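Long-range contacts in diaminopimelate decarboxylase (PDB 1TWI), which catalyses the pyridoxal phosphate-dependent decarboxylation of meso-diaminopimelate to L-lysine, the last step of lysine biosynthesis by this pathway: residues Ile242-Leu247 with Asn286-Pro291; Asn154-Ile159 with Asn203-His208. One frame throughout, in Å; residues are numbered along the deposited sequence.

Followed from the N terminus, contact 2 comes first: strand 153-160 leads through helix 169-177, the short strand 182-183 and helix 188-198, and the chain returns beside it as strand 202-208. It then runs through helix 219-237 to strand 244-246, and helix 264-276 carries it on to strand 286-289, which closes contact 1. The two loops follow one another and neither nest nor cross. They join neighbouring parallel strands of the cofactor-binding TIM barrel, and strands 202-208 and 244-246 are themselves neighbours, so the four strands form a continuous arc. Where the contacts meet, Glu290 OE1 of contact 1 lies 2.8 Å from His208 NE2 of contact 2, a probable hydrogen bond beside the cofactor.

Contact 1 of 2, residues Ile242-Leu247 with Asn286-Pro291. With PLP (pyridoxal-5'-phosphate), chain E.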
# COMPACT_ATOMS: atom_id res chain seq x y z
N ILE A 242 -8.45 -29.54 25.27
CA ILE A 242 -8.44 -28.19 24.68
C ILE A 242 -9.55 -27.27 25.26
O ILE A 242 -10.72 -27.54 25.12
CB ILE A 242 -8.61 -28.36 23.15
CG1 ILE A 242 -7.36 -29.04 22.58
CG2 ILE A 242 -8.80 -26.96 22.45
CD1 ILE A 242 -6.06 -28.14 22.83
N GLU A 243 -9.17 -26.14 25.88
CA GLU A 243 -10.16 -25.23 26.47
C GLU A 243 -10.86 -24.30 25.50
O GLU A 243 -12.06 -23.97 25.69
CB GLU A 243 -9.48 -24.39 27.58
CG GLU A 243 -9.01 -25.28 28.73
CD GLU A 243 -8.05 -24.62 29.70
OE1 GLU A 243 -8.10 -23.36 29.82
OE2 GLU A 243 -7.26 -25.37 30.36
N ASP A 244 -10.14 -23.89 24.46
CA ASP A 244 -10.60 -22.93 23.47
C ASP A 244 -10.40 -23.41 22.05
O ASP A 244 -9.33 -23.92 21.73
CB ASP A 244 -9.76 -21.61 23.45
CG ASP A 244 -9.87 -20.76 24.72
OD1 ASP A 244 -10.82 -20.95 25.50
OD2 ASP A 244 -8.98 -19.86 24.91
N VAL A 245 -11.40 -23.23 21.20
CA VAL A 245 -11.26 -23.49 19.77
C VAL A 245 -11.56 -22.13 19.13
O VAL A 245 -12.61 -21.52 19.33
CB VAL A 245 -12.24 -24.57 19.26
CG1 VAL A 245 -12.26 -24.55 17.72
CG2 VAL A 245 -11.72 -25.95 19.73
N ASN A 246 -10.59 -21.62 18.37
CA ASN A 246 -10.73 -20.29 17.74
C ASN A 246 -10.72 -20.58 16.25
O ASN A 246 -9.72 -21.12 15.74
CB ASN A 246 -9.54 -19.42 18.19
CG ASN A 246 -9.51 -18.03 17.54
OD1 ASN A 246 -10.11 -17.79 16.48
ND2 ASN A 246 -8.74 -17.11 18.17
N LEU A 247 -11.83 -20.29 15.57
CA LEU A 247 -11.89 -20.61 14.15
C LEU A 247 -11.54 -19.48 13.20
O LEU A 247 -11.76 -19.58 11.99
CB LEU A 247 -13.26 -21.25 13.81
CG LEU A 247 -13.51 -22.57 14.60
CD1 LEU A 247 -15.02 -23.01 14.47
CD2 LEU A 247 -12.61 -23.71 14.07
N ASN A 286 -14.69 -23.32 24.71
CA ASN A 286 -15.15 -21.95 24.48
C ASN A 286 -14.93 -21.77 22.99
O ASN A 286 -14.02 -22.38 22.43
CB ASN A 286 -14.30 -20.95 25.24
CG ASN A 286 -14.34 -21.21 26.70
OD1 ASN A 286 -15.43 -21.18 27.31
ND2 ASN A 286 -13.18 -21.49 27.29
N LEU A 287 -15.74 -20.95 22.33
CA LEU A 287 -15.61 -20.76 20.91
C LEU A 287 -15.19 -19.32 20.62
O LEU A 287 -15.78 -18.39 21.18
CB LEU A 287 -16.99 -21.05 20.20
CG LEU A 287 -17.11 -20.68 18.71
CD1 LEU A 287 -16.06 -21.43 17.89
CD2 LEU A 287 -18.54 -21.00 18.14
N ILE A 288 -14.17 -19.11 19.79
CA ILE A 288 -13.74 -17.75 19.46
C ILE A 288 -13.73 -17.59 17.95
O ILE A 288 -13.31 -18.53 17.24
CB ILE A 288 -12.27 -17.50 19.93
CG1 ILE A 288 -12.18 -17.73 21.45
CG2 ILE A 288 -11.82 -16.08 19.57
CD1 ILE A 288 -10.69 -17.81 22.01
N LEU A 289 -14.19 -16.44 17.45
CA LEU A 289 -14.12 -16.15 16.02
C LEU A 289 -13.34 -14.83 15.92
O LEU A 289 -13.33 -14.05 16.88
CB LEU A 289 -15.52 -15.95 15.37
CG LEU A 289 -16.47 -17.16 15.47
CD1 LEU A 289 -17.75 -16.91 14.59
CD2 LEU A 289 -15.74 -18.39 14.99
N GLU A 290 -12.74 -14.58 14.76
CA GLU A 290 -11.91 -13.38 14.57
C GLU A 290 -12.36 -12.58 13.39
O GLU A 290 -11.57 -12.26 12.52
CB GLU A 290 -10.43 -13.76 14.38
CG GLU A 290 -9.79 -14.55 15.59
CD GLU A 290 -8.36 -15.07 15.27
OE1 GLU A 290 -8.01 -15.30 14.09
OE2 GLU A 290 -7.60 -15.29 16.23
N PRO A 291 -13.66 -12.23 13.32
CA PRO A 291 -14.08 -11.46 12.15
C PRO A 291 -13.39 -10.08 12.10
O PRO A 291 -13.18 -9.45 13.16
CB PRO A 291 -15.60 -11.34 12.32
CG PRO A 291 -15.78 -11.25 13.84
CD PRO A 291 -14.72 -12.28 14.36
N1 PLP E . -7.68 -13.89 11.86
C2 PLP E . -6.45 -13.94 11.21
C2A PLP E . -5.39 -14.89 11.82
C3 PLP E . -6.27 -13.11 10.11
O3 PLP E . -5.06 -13.19 9.50
C4 PLP E . -7.24 -12.29 9.60
C4A PLP E . -6.93 -11.41 8.35
O4A PLP E . -5.78 -11.30 8.05
C5 PLP E . -8.50 -12.24 10.25
C6 PLP E . -8.67 -13.06 11.36
C5A PLP E . -9.70 -11.40 9.84
O4P PLP E . -10.14 -11.69 8.49
P PLP E . -11.45 -11.04 7.88
O1P PLP E . -11.50 -11.59 6.51
O2P PLP E . -11.20 -9.56 7.89
O3P PLP E . -12.59 -11.45 8.70
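Strands 244-246 and 286-289 run side by side in parallel, their axes 22° apart and 4.7 Å at the closest. Asn286 N opens the ladder by donating to Glu243 O. Val245 then uses both backbone polar atoms toward this strand, its N donating almost straight to Asn286 O (174° at the hydrogen) and its O receiving Ile288 N. Leu247 N, 2.8 Å from Ile288 O, continues the pairing toward the cofactor end.

Asp244, Asn246, Asn286 and Ile288 share one face. The amide of Asn286 donates within its own plane from ND2 to Asp244 OD1 at 3.0 Å; Asp244 OD2 forms a salt bridge with Arg129, and Asn286 OD1 accepts from Glu61 N. Ile288 separates this polar pair from the next one, its CD1 lying beside the Asp244 carboxylate and its CG2 3.5 Å from Asn246 ND2.

This is a beta-alpha-beta unit of a TIM barrel, in which helix 264-276 links the two strands and packs on their other face. There Val245 meets Met275, while Leu247 CD1 touches Leu287 CD1 at 3.9 Å and both leucines rest on Ile271, a setting that suits branched apolar chains.

Near the C-terminal end of strand 244-246, Asn246 CG stands anti to the backbone N (chi1 176°), and the amide beyond it reaches Glu290, just past strand 286-289. Its ND2 donates to Glu290 OE2 at 2.9 Å through a bent bond, tilted from the amide plane and arriving above the carboxylate plane; the two flat groups are nearly perpendicular. Asn111 ND2 is a second donor to OE2. Glu290 OE1, also partnered by His208, lies 2.7 Å from N1 of pyridoxal-5'-phosphate; a carboxylate here probably favours a protonated pyridine nitrogen and hence electron withdrawal by the ring.

Contact 2 of 2, residues Asn154-Ile159 with Asn203-His208; sequences NVAFRI and NVVGVH. With PLP (pyridoxal-5'-phosphate), chain E.
His208 N donates to Phe157 O at 2.7 Å, from above the carbonyl plane, and the CA-H of Val207 also approaches this oxygen. The bond belongs to a parallel pairing that slips by one residue. Val155 O takes Val205 N in regular fashion, but Phe157 N then donates a bent bond to Gly206 O at 3.0 Å, leaving Val205 as the extra residue of a beta bulge. Gly206 suits this place: its stretched backbone (phi 177°, psi -179°) comes readily to glycine and is disfavoured where there is a CB. One cost is that Gly206 N, buried here, has no partner in the model. Ile159 N, donating to His208 O, continues the shifted register.

On the helix-covered side of these TIM-barrel strands, Phe157 CE1 meets Val204 CG1 at 4.0 Å, and both lean on helix 188-198.

Toward the cofactor, Arg158, on which Cys358 of the second subunit packs, extends beside His208. With its CG anti to the backbone N (chi1 175°), the arginine lays methylene carbons along the imidazole edge, CG 3.3 Å from His208 ND1, a buried nitrogen without a polar partner in the model. His208 CE1 lies over a guanidinium face.

PLP C2A sits 3.8 Å from His208 CE1 and 3.9 Å from Arg158 NH1. The cationic arginine probably adds positive potential beside the ring methyl, while His208, through NE2, is a second-shell group steadying the Glu290 carboxylate that faces PLP N1.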
# COMPACT_ATOMS: atom_id res chain seq x y z
N ASN A 154 0.08 -18.10 28.34
CA ASN A 154 -1.00 -18.94 27.85
C ASN A 154 -0.74 -19.15 26.37
O ASN A 154 -0.50 -18.16 25.67
CB ASN A 154 -2.33 -18.20 28.05
CG ASN A 154 -2.65 -18.05 29.53
OD1 ASN A 154 -2.52 -19.01 30.27
ND2 ASN A 154 -3.02 -16.83 29.97
N VAL A 155 -0.72 -20.40 25.88
CA VAL A 155 -0.49 -20.62 24.46
C VAL A 155 -1.57 -21.47 23.81
O VAL A 155 -2.00 -22.48 24.37
CB VAL A 155 0.91 -21.29 24.13
CG1 VAL A 155 2.11 -20.22 24.38
CG2 VAL A 155 1.13 -22.55 24.99
N ALA A 156 -2.04 -20.99 22.64
CA ALA A 156 -2.98 -21.69 21.79
C ALA A 156 -2.08 -22.02 20.56
O ALA A 156 -0.95 -21.52 20.46
CB ALA A 156 -4.16 -20.75 21.39
N PHE A 157 -2.52 -22.88 19.66
CA PHE A 157 -1.69 -23.23 18.54
C PHE A 157 -2.43 -23.04 17.25
O PHE A 157 -3.55 -23.56 17.10
CB PHE A 157 -1.25 -24.72 18.69
CG PHE A 157 -0.38 -24.95 19.88
CD1 PHE A 157 -0.93 -24.97 21.16
CD2 PHE A 157 0.99 -24.96 19.73
CE1 PHE A 157 -0.09 -24.98 22.30
CE2 PHE A 157 1.84 -24.97 20.87
CZ PHE A 157 1.31 -24.97 22.13
N ARG A 158 -1.84 -22.29 16.33
CA ARG A 158 -2.50 -22.07 15.03
C ARG A 158 -2.13 -23.29 14.19
O ARG A 158 -0.97 -23.52 13.89
CB ARG A 158 -1.99 -20.80 14.33
CG ARG A 158 -2.57 -20.64 12.94
CD ARG A 158 -2.19 -19.28 12.28
NE ARG A 158 -2.93 -19.09 11.03
CZ ARG A 158 -2.96 -17.96 10.34
NH1 ARG A 158 -2.27 -16.91 10.76
NH2 ARG A 158 -3.69 -17.89 9.22
N ILE A 159 -3.12 -24.08 13.82
CA ILE A 159 -2.89 -25.30 13.05
C ILE A 159 -3.42 -25.18 11.62
O ILE A 159 -4.35 -24.41 11.36
CB ILE A 159 -3.63 -26.50 13.69
CG1 ILE A 159 -5.16 -26.21 13.75
CG2 ILE A 159 -3.27 -26.64 15.20
CD1 ILE A 159 -6.02 -27.40 14.39
N ASN A 203 1.23 -22.59 29.29
CA ASN A 203 -0.00 -23.24 29.65
C ASN A 203 -0.81 -23.37 28.35
O ASN A 203 -1.23 -22.34 27.78
CB ASN A 203 -0.73 -22.34 30.66
CG ASN A 203 -2.12 -22.81 30.97
OD1 ASN A 203 -3.09 -22.04 30.82
ND2 ASN A 203 -2.26 -24.04 31.41
N VAL A 204 -1.03 -24.61 27.92
CA VAL A 204 -1.77 -24.96 26.69
C VAL A 204 -3.24 -24.69 26.88
O VAL A 204 -3.86 -25.36 27.72
CB VAL A 204 -1.57 -26.48 26.33
CG1 VAL A 204 -2.39 -26.84 25.06
CG2 VAL A 204 -0.07 -26.76 26.04
N VAL A 205 -3.81 -23.76 26.13
CA VAL A 205 -5.24 -23.42 26.28
C VAL A 205 -6.13 -23.56 25.00
O VAL A 205 -7.34 -23.39 25.08
CB VAL A 205 -5.49 -21.94 26.77
CG1 VAL A 205 -4.94 -21.71 28.19
CG2 VAL A 205 -4.90 -20.96 25.76
N GLY A 206 -5.57 -23.84 23.83
CA GLY A 206 -6.47 -23.97 22.69
C GLY A 206 -5.81 -24.21 21.36
O GLY A 206 -4.56 -24.35 21.27
N VAL A 207 -6.62 -24.30 20.31
CA VAL A 207 -6.11 -24.44 18.94
C VAL A 207 -6.83 -23.31 18.15
O VAL A 207 -7.93 -22.90 18.50
CB VAL A 207 -6.47 -25.83 18.32
CG1 VAL A 207 -5.67 -26.98 19.05
CG2 VAL A 207 -7.96 -26.07 18.47
N HIS A 208 -6.19 -22.83 17.10
CA HIS A 208 -6.69 -21.72 16.28
C HIS A 208 -6.50 -22.11 14.82
O HIS A 208 -5.61 -22.93 14.46
CB HIS A 208 -5.84 -20.47 16.59
CG HIS A 208 -5.97 -19.36 15.59
ND1 HIS A 208 -5.09 -19.19 14.55
CD2 HIS A 208 -6.87 -18.36 15.49
CE1 HIS A 208 -5.43 -18.12 13.86
NE2 HIS A 208 -6.51 -17.59 14.41
N1 PLP E . -7.68 -13.89 11.86
C2 PLP E . -6.45 -13.94 11.21
C2A PLP E . -5.39 -14.89 11.82
C3 PLP E . -6.27 -13.11 10.11
O3 PLP E . -5.06 -13.19 9.50
C4 PLP E . -7.24 -12.29 9.60
C4A PLP E . -6.93 -11.41 8.35
O4A PLP E . -5.78 -11.30 8.05
C5 PLP E . -8.50 -12.24 10.25
C6 PLP E . -8.67 -13.06 11.36
C5A PLP E . -9.70 -11.40 9.84
O4P PLP E . -10.14 -11.69 8.49
P PLP E . -11.45 -11.04 7.88
O1P PLP E . -11.50 -11.59 6.51
O2P PLP E . -11.20 -9.56 7.89
O3P PLP E . -12.59 -11.45 8.70